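Local structure of hypothetical protein SP2199 (Streptococcus pneumoniae TIGR4, 2IBO) at residues Q24-V34 / E51-V62. The protein is of unknown function but, as a member of the thiamine-binding protein family, may bind thiamine or a related small molecule. Numbering follows the deposited sequence.
Sequences QVIAYLQTQEV and ELMRILKEALEV
Y28 lies as a knob in a hole formed by I55, E58, A59 and V62. Its CB and CG meet V62 CG2, which lies 4.0 Å from Y28 CG and oblique to the ring. With CG anti to the backbone N (chi1 164°), the ring is carried across helix 51-62: CD2 passes over the A59 backbone, and Y28 CE2 comes to 3.6 Å from I55 O, which sits at the ring edge, near its plane. I55 O also accepts the helical hydrogen bond from A59 N. CE1, CZ and OH lie against E58 CB, while E58 OE2 stands 4.2 Å above one face of the Y28 ring, offset toward the rim; the ring and carboxylate planes are 32° apart. The short segments run roughly antiparallel (148°, axes 9.0 Å apart) and belong to the two long helices, 16-31 and 49-64, of a ferredoxin-like (beta-alpha-beta-beta-alpha-beta) fold, packed against each other on one face of its four-stranded antiparallel sheet. V25 and A59 make the close approach, CA to CA 5.6 Å, which the small A59 side chain permits. On the sheet side, L29 CD1 rests against both A59 CB and I55 CG2; L29 touches T43 and I55 touches L45, both on strand 43-46. Farther along the chain, Q32 CB and CG pack on I55 CD1, and V34 CG1 meets that same methyl tip to tip at 3.7 Å, while V34 CG2 touches L52 CD2.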
ATOM      1  N   GLN A  24      -0.502 -15.837  15.191  1.00 30.57           N
ATOM      2  CA  GLN A  24      -1.771 -16.488  14.862  1.00 32.26           C
ATOM      3  C   GLN A  24      -2.125 -16.405  13.382  1.00 31.67           C
ATOM      4  O   GLN A  24      -2.619 -17.371  12.803  1.00 32.35           O
ATOM      5  CB  GLN A  24      -2.913 -15.885  15.681  1.00 57.29           C
ATOM      6  CG  GLN A  24      -2.764 -16.055  17.178  1.00 61.86           C
ATOM      7  CD  GLN A  24      -2.776 -17.510  17.624  1.00 65.31           C
ATOM      8  OE1 GLN A  24      -1.939 -18.321  17.211  1.00 64.93           O
ATOM      9  NE2 GLN A  24      -3.730 -17.844  18.484  1.00 68.04           N
ATOM     10  N   VAL A  25      -1.876 -15.254  12.768  1.00 30.82           N
ATOM     11  CA  VAL A  25      -2.197 -15.126  11.368  1.00 29.60           C
ATOM     12  C   VAL A  25      -1.276 -16.011  10.525  1.00 29.50           C
ATOM     13  O   VAL A  25      -1.712 -16.620   9.540  1.00 31.07           O
ATOM     14  CB  VAL A  25      -2.115 -13.658  10.910  1.00 15.37           C
ATOM     15  CG1 VAL A  25      -2.409 -13.569   9.412  1.00 14.47           C
ATOM     16  CG2 VAL A  25      -3.130 -12.809  11.693  1.00 11.45           C
ATOM     17  N   ILE A  26      -0.010 -16.101  10.920  1.00 26.43           N
ATOM     18  CA  ILE A  26       0.951 -16.923  10.193  1.00 25.53           C
ATOM     19  C   ILE A  26       0.568 -18.399  10.317  1.00 26.06           C
ATOM     20  O   ILE A  26       0.488 -19.118   9.318  1.00 25.92           O
ATOM     21  CB  ILE A  26       2.394 -16.712  10.731  1.00 14.40           C
ATOM     22  CG1 ILE A  26       2.890 -15.307  10.369  1.00 13.21           C
ATOM     23  CG2 ILE A  26       3.346 -17.763  10.129  1.00 13.22           C
ATOM     24  CD1 ILE A  26       3.323 -15.164   8.903  1.00 13.41           C
ATOM     25  N   ALA A  27       0.325 -18.848  11.546  1.00 29.58           N
ATOM     26  CA  ALA A  27      -0.050 -20.243  11.801  1.00 28.03           C
ATOM     27  C   ALA A  27      -1.290 -20.615  10.993  1.00 26.88           C
ATOM     28  O   ALA A  27      -1.325 -21.643  10.321  1.00 26.44           O
ATOM     29  CB  ALA A  27      -0.315 -20.459  13.290  1.00 25.33           C
ATOM     30  N   TYR A  28      -2.314 -19.776  11.061  1.00 17.92           N
ATOM     31  CA  TYR A  28      -3.523 -20.040  10.302  1.00 17.83           C
ATOM     32  C   TYR A  28      -3.186 -20.203   8.831  1.00 18.72           C
ATOM     33  O   TYR A  28      -3.595 -21.169   8.210  1.00 17.94           O
ATOM     34  CB  TYR A  28      -4.532 -18.903  10.432  1.00 28.18           C
ATOM     35  CG  TYR A  28      -5.583 -18.985   9.358  1.00 28.57           C
ATOM     36  CD1 TYR A  28      -6.525 -20.006   9.361  1.00 26.83           C
ATOM     37  CD2 TYR A  28      -5.570 -18.105   8.278  1.00 29.44           C
ATOM     38  CE1 TYR A  28      -7.420 -20.161   8.308  1.00 28.24           C
ATOM     39  CE2 TYR A  28      -6.463 -18.249   7.218  1.00 29.80           C
ATOM     40  CZ  TYR A  28      -7.378 -19.284   7.243  1.00 29.51           C
ATOM     41  OH  TYR A  28      -8.201 -19.468   6.171  1.00 28.05           O
ATOM     42  N   LEU A  29      -2.448 -19.244   8.279  1.00 32.38           N
ATOM     43  CA  LEU A  29      -2.061 -19.272   6.874  1.00 31.05           C
ATOM     44  C   LEU A  29      -1.342 -20.578   6.502  1.00 30.63           C
ATOM     45  O   LEU A  29      -1.615 -21.174   5.467  1.00 31.25           O
ATOM     46  CB  LEU A  29      -1.183 -18.049   6.560  1.00 11.91           C
ATOM     47  CG  LEU A  29      -1.720 -16.821   5.803  1.00 14.00           C
ATOM     48  CD1 LEU A  29      -3.191 -16.599   6.001  1.00 11.93           C
ATOM     49  CD2 LEU A  29      -0.958 -15.620   6.278  1.00 11.23           C
ATOM     50  N   GLN A  30      -0.428 -21.035   7.344  1.00 20.76           N
ATOM     51  CA  GLN A  30       0.293 -22.283   7.061  1.00 22.29           C
ATOM     52  C   GLN A  30      -0.686 -23.467   6.965  1.00 23.31           C
ATOM     53  O   GLN A  30      -0.457 -24.447   6.258  1.00 23.41           O
ATOM     54  CB  GLN A  30       1.330 -22.552   8.159  1.00 19.29           C
ATOM     55  CG  GLN A  30       2.498 -21.604   8.117  1.00 19.54           C
ATOM     56  CD  GLN A  30       3.383 -21.695   9.340  1.00 19.27           C
ATOM     57  OE1 GLN A  30       4.552 -21.305   9.293  1.00 20.46           O
ATOM     58  NE2 GLN A  30       2.831 -22.194  10.453  1.00 19.18           N
ATOM     59  N   THR A  31      -1.784 -23.343   7.693  1.00 24.72           N
ATOM     60  CA  THR A  31      -2.837 -24.336   7.740  1.00 25.44           C
ATOM     61  C   THR A  31      -3.527 -24.533   6.405  1.00 26.21           C
ATOM     62  O   THR A  31      -3.992 -25.631   6.101  1.00 27.85           O
ATOM     63  CB  THR A  31      -3.880 -23.923   8.790  1.00 26.80           C
ATOM     64  OG1 THR A  31      -3.511 -24.478  10.052  1.00 27.81           O
ATOM     65  CG2 THR A  31      -5.251 -24.376   8.413  1.00 26.43           C
ATOM     66  N   GLN A  32      -3.618 -23.478   5.608  1.00 23.93           N
ATOM     67  CA  GLN A  32      -4.268 -23.605   4.317  1.00 25.42           C
ATOM     68  C   GLN A  32      -3.367 -24.348   3.329  1.00 25.78           C
ATOM     69  O   GLN A  32      -2.147 -24.423   3.509  1.00 25.71           O
ATOM     70  CB  GLN A  32      -4.636 -22.229   3.782  1.00 31.34           C
ATOM     71  CG  GLN A  32      -5.555 -21.451   4.707  1.00 31.90           C
ATOM     72  CD  GLN A  32      -6.749 -22.265   5.170  1.00 32.00           C
ATOM     73  OE1 GLN A  32      -6.802 -22.714   6.310  1.00 31.85           O
ATOM     74  NE2 GLN A  32      -7.708 -22.465   4.280  1.00 34.11           N
ATOM     75  N   GLU A  33      -3.973 -24.917   2.294  1.00 21.17           N
ATOM     76  CA  GLU A  33      -3.211 -25.660   1.304  1.00 22.27           C
ATOM     77  C   GLU A  33      -2.875 -24.713   0.178  1.00 20.43           C
ATOM     78  O   GLU A  33      -3.199 -24.960  -0.979  1.00 20.21           O
ATOM     79  CB  GLU A  33      -4.037 -26.852   0.806  1.00 39.61           C
ATOM     80  CG  GLU A  33      -4.345 -27.856   1.908  1.00 43.26           C
ATOM     81  CD  GLU A  33      -5.374 -28.884   1.500  1.00 45.73           C
ATOM     82  OE1 GLU A  33      -6.536 -28.497   1.280  1.00 45.98           O
ATOM     83  OE2 GLU A  33      -5.022 -30.079   1.399  1.00 46.85           O
ATOM     84  N   VAL A  34      -2.203 -23.626   0.535  1.00 30.10           N
ATOM     85  CA  VAL A  34      -1.843 -22.593  -0.424  1.00 29.18           C
ATOM     86  C   VAL A  34      -0.357 -22.298  -0.404  1.00 27.33           C
ATOM     87  O   VAL A  34       0.281 -22.384   0.644  1.00 27.20           O
ATOM     88  CB  VAL A  34      -2.640 -21.289  -0.121  1.00 32.03           C
ATOM     89  CG1 VAL A  34      -2.297 -20.779   1.260  1.00 30.78           C
ATOM     90  CG2 VAL A  34      -2.366 -20.242  -1.168  1.00 33.11           C
ATOM     91  N   GLU A  51     -10.138 -18.973  -3.482  1.00 35.87           N
ATOM     92  CA  GLU A  51      -9.530 -19.467  -2.250  1.00 36.36           C
ATOM     93  C   GLU A  51      -8.748 -18.375  -1.493  1.00 34.54           C
ATOM     94  O   GLU A  51      -8.801 -18.305  -0.263  1.00 33.92           O
ATOM     95  CB  GLU A  51      -8.619 -20.675  -2.548  1.00 62.37           C
ATOM     96  CG  GLU A  51      -7.230 -20.347  -3.114  1.00 66.32           C
ATOM     97  CD  GLU A  51      -6.407 -21.600  -3.456  1.00 69.63           C
ATOM     98  OE1 GLU A  51      -6.654 -22.214  -4.520  1.00 70.09           O
ATOM     99  OE2 GLU A  51      -5.517 -21.975  -2.657  1.00 71.35           O
ATOM    100  N   LEU A  52      -8.034 -17.519  -2.221  1.00 22.28           N
ATOM    101  CA  LEU A  52      -7.275 -16.469  -1.571  1.00 20.34           C
ATOM    102  C   LEU A  52      -8.207 -15.480  -0.888  1.00 20.19           C
ATOM    103  O   LEU A  52      -7.941 -15.068   0.235  1.00 19.93           O
ATOM    104  CB  LEU A  52      -6.372 -15.747  -2.572  1.00 26.85           C
ATOM    105  CG  LEU A  52      -5.272 -16.571  -3.265  1.00 25.16           C
ATOM    106  CD1 LEU A  52      -4.418 -15.655  -4.142  1.00 23.37           C
ATOM    107  CD2 LEU A  52      -4.406 -17.267  -2.236  1.00 23.87           C
HETATM  108  N   MSE A  53      -9.303 -15.100  -1.540  1.00 21.19           N
HETATM  109  CA  MSE A  53     -10.234 -14.171  -0.901  1.00 21.88           C
HETATM  110  C   MSE A  53     -10.770 -14.797   0.379  1.00 21.24           C
HETATM  111  O   MSE A  53     -10.919 -14.119   1.404  1.00 19.71           O
HETATM  112  CB  MSE A  53     -11.379 -13.806  -1.840  1.00 39.34           C
HETATM  113  CG  MSE A  53     -10.966 -12.871  -2.976  1.00 45.47           C
HETATM  114 SE   MSE A  53     -10.026 -11.251  -2.372  1.00 54.85          SE
HETATM  115  CE  MSE A  53      -8.248 -11.853  -2.755  1.00 50.85           C
ATOM    116  N   ARG A  54     -11.033 -16.104   0.328  1.00 26.31           N
ATOM    117  CA  ARG A  54     -11.532 -16.832   1.484  1.00 24.87           C
ATOM    118  C   ARG A  54     -10.462 -16.836   2.580  1.00 24.23           C
ATOM    119  O   ARG A  54     -10.745 -16.529   3.740  1.00 25.34           O
ATOM    120  CB  ARG A  54     -11.875 -18.270   1.090  1.00 59.58           C
ATOM    121  CG  ARG A  54     -12.593 -19.052   2.167  1.00 60.47           C
ATOM    122  CD  ARG A  54     -12.487 -20.535   1.926  1.00 61.96           C
ATOM    123  NE  ARG A  54     -11.189 -21.057   2.345  1.00 66.21           N
ATOM    124  CZ  ARG A  54     -10.362 -21.731   1.549  1.00 68.23           C
ATOM    125  NH1 ARG A  54     -10.688 -21.972   0.278  1.00 66.86           N
ATOM    126  NH2 ARG A  54      -9.204 -22.172   2.026  1.00 69.29           N
ATOM    127  N   ILE A  55      -9.229 -17.180   2.210  1.00 25.66           N
ATOM    128  CA  ILE A  55      -8.137 -17.227   3.171  1.00 24.23           C
ATOM    129  C   ILE A  55      -7.856 -15.844   3.753  1.00 25.28           C
ATOM    130  O   ILE A  55      -7.601 -15.711   4.950  1.00 26.05           O
ATOM    131  CB  ILE A  55      -6.860 -17.813   2.521  1.00 15.10           C
ATOM    132  CG1 ILE A  55      -7.123 -19.283   2.128  1.00 14.09           C
ATOM    133  CG2 ILE A  55      -5.681 -17.721   3.478  1.00 13.09           C
ATOM    134  CD1 ILE A  55      -5.926 -20.006   1.531  1.00 14.62           C
ATOM    135  N   LEU A  56      -7.924 -14.811   2.914  1.00 26.14           N
ATOM    136  CA  LEU A  56      -7.683 -13.439   3.368  1.00 25.66           C
ATOM    137  C   LEU A  56      -8.685 -13.080   4.456  1.00 26.52           C
ATOM    138  O   LEU A  56      -8.303 -12.587   5.520  1.00 26.89           O
ATOM    139  CB  LEU A  56      -7.816 -12.442   2.204  1.00 15.90           C
ATOM    140  CG  LEU A  56      -7.726 -10.933   2.528  1.00 14.05           C
ATOM    141  CD1 LEU A  56      -6.390 -10.601   3.207  1.00 13.61           C
ATOM    142  CD2 LEU A  56      -7.879 -10.123   1.250  1.00 12.48           C
ATOM    143  N   LYS A  57      -9.966 -13.346   4.184  1.00 13.64           N
ATOM    144  CA  LYS A  57     -11.035 -13.046   5.133  1.00 15.07           C
ATOM    145  C   LYS A  57     -10.846 -13.779   6.448  1.00 16.02           C
ATOM    146  O   LYS A  57     -11.025 -13.189   7.515  1.00 14.05           O
ATOM    147  CB  LYS A  57     -12.385 -13.409   4.539  1.00 56.68           C
ATOM    148  CG  LYS A  57     -13.557 -13.008   5.407  1.00 59.31           C
ATOM    149  CD  LYS A  57     -14.863 -13.335   4.715  1.00 59.04           C
ATOM    150  CE  LYS A  57     -16.036 -13.052   5.621  1.00 60.38           C
ATOM    151  NZ  LYS A  57     -17.311 -13.584   5.061  1.00 64.21           N
ATOM    152  N   GLU A  58     -10.468 -15.056   6.380  1.00 25.08           N
ATOM    153  CA  GLU A  58     -10.253 -15.828   7.600  1.00 26.66           C
ATOM    154  C   GLU A  58      -9.026 -15.301   8.343  1.00 26.09           C
ATOM    155  O   GLU A  58      -9.055 -15.125   9.559  1.00 25.90           O
ATOM    156  CB  GLU A  58     -10.067 -17.314   7.278  1.00 60.91           C
ATOM    157  CG  GLU A  58     -11.107 -18.224   7.923  1.00 65.98           C
ATOM    158  CD  GLU A  58     -11.099 -18.153   9.440  1.00 68.10           C
ATOM    159  OE1 GLU A  58     -11.997 -18.748  10.072  1.00 69.75           O
ATOM    160  OE2 GLU A  58     -10.195 -17.508  10.005  1.00 69.57           O
ATOM    161  N   ALA A  59      -7.950 -15.043   7.607  1.00 29.37           N
ATOM    162  CA  ALA A  59      -6.731 -14.539   8.216  1.00 28.27           C
ATOM    163  C   ALA A  59      -7.047 -13.291   9.030  1.00 28.25           C
ATOM    164  O   ALA A  59      -6.599 -13.146  10.168  1.00 26.03           O
ATOM    165  CB  ALA A  59      -5.698 -14.221   7.138  1.00 15.24           C
ATOM    166  N   LEU A  60      -7.834 -12.393   8.448  1.00 33.57           N
ATOM    167  CA  LEU A  60      -8.190 -11.166   9.142  1.00 35.52           C
ATOM    168  C   LEU A  60      -9.090 -11.415  10.352  1.00 36.81           C
ATOM    169  O   LEU A  60      -8.932 -10.758  11.380  1.00 37.37           O
ATOM    170  CB  LEU A  60      -8.834 -10.172   8.167  1.00 38.68           C
ATOM    171  CG  LEU A  60      -7.819  -9.449   7.262  1.00 38.42           C
ATOM    172  CD1 LEU A  60      -8.536  -8.596   6.239  1.00 37.09           C
ATOM    173  CD2 LEU A  60      -6.903  -8.589   8.117  1.00 38.30           C
ATOM    174  N   GLU A  61     -10.017 -12.369  10.242  1.00 32.78           N
ATOM    175  CA  GLU A  61     -10.901 -12.702  11.362  1.00 33.14           C
ATOM    176  C   GLU A  61     -10.058 -13.305  12.490  1.00 32.74           C
ATOM    177  O   GLU A  61     -10.327 -13.077  13.665  1.00 33.61           O
ATOM    178  CB  GLU A  61     -11.994 -13.679  10.916  1.00 51.85           C
ATOM    179  CG  GLU A  61     -12.922 -13.097   9.856  1.00 54.63           C
ATOM    180  CD  GLU A  61     -13.994 -14.066   9.383  1.00 58.04           C
ATOM    181  OE1 GLU A  61     -13.673 -15.248   9.115  1.00 59.21           O
ATOM    182  OE2 GLU A  61     -15.163 -13.636   9.265  1.00 59.95           O
ATOM    183  N   VAL A  62      -9.030 -14.066  12.139  1.00 31.91           N
ATOM    184  CA  VAL A  62      -8.159 -14.630  13.158  1.00 33.29           C
ATOM    185  C   VAL A  62      -7.468 -13.473  13.881  1.00 35.44           C
ATOM    186  O   VAL A  62      -7.494 -13.403  15.111  1.00 36.97           O
ATOM    187  CB  VAL A  62      -7.057 -15.530  12.557  1.00 21.29           C
ATOM    188  CG1 VAL A  62      -6.043 -15.884  13.628  1.00 18.54           C
ATOM    189  CG2 VAL A  62      -7.662 -16.792  11.956  1.00 19.89           C
TER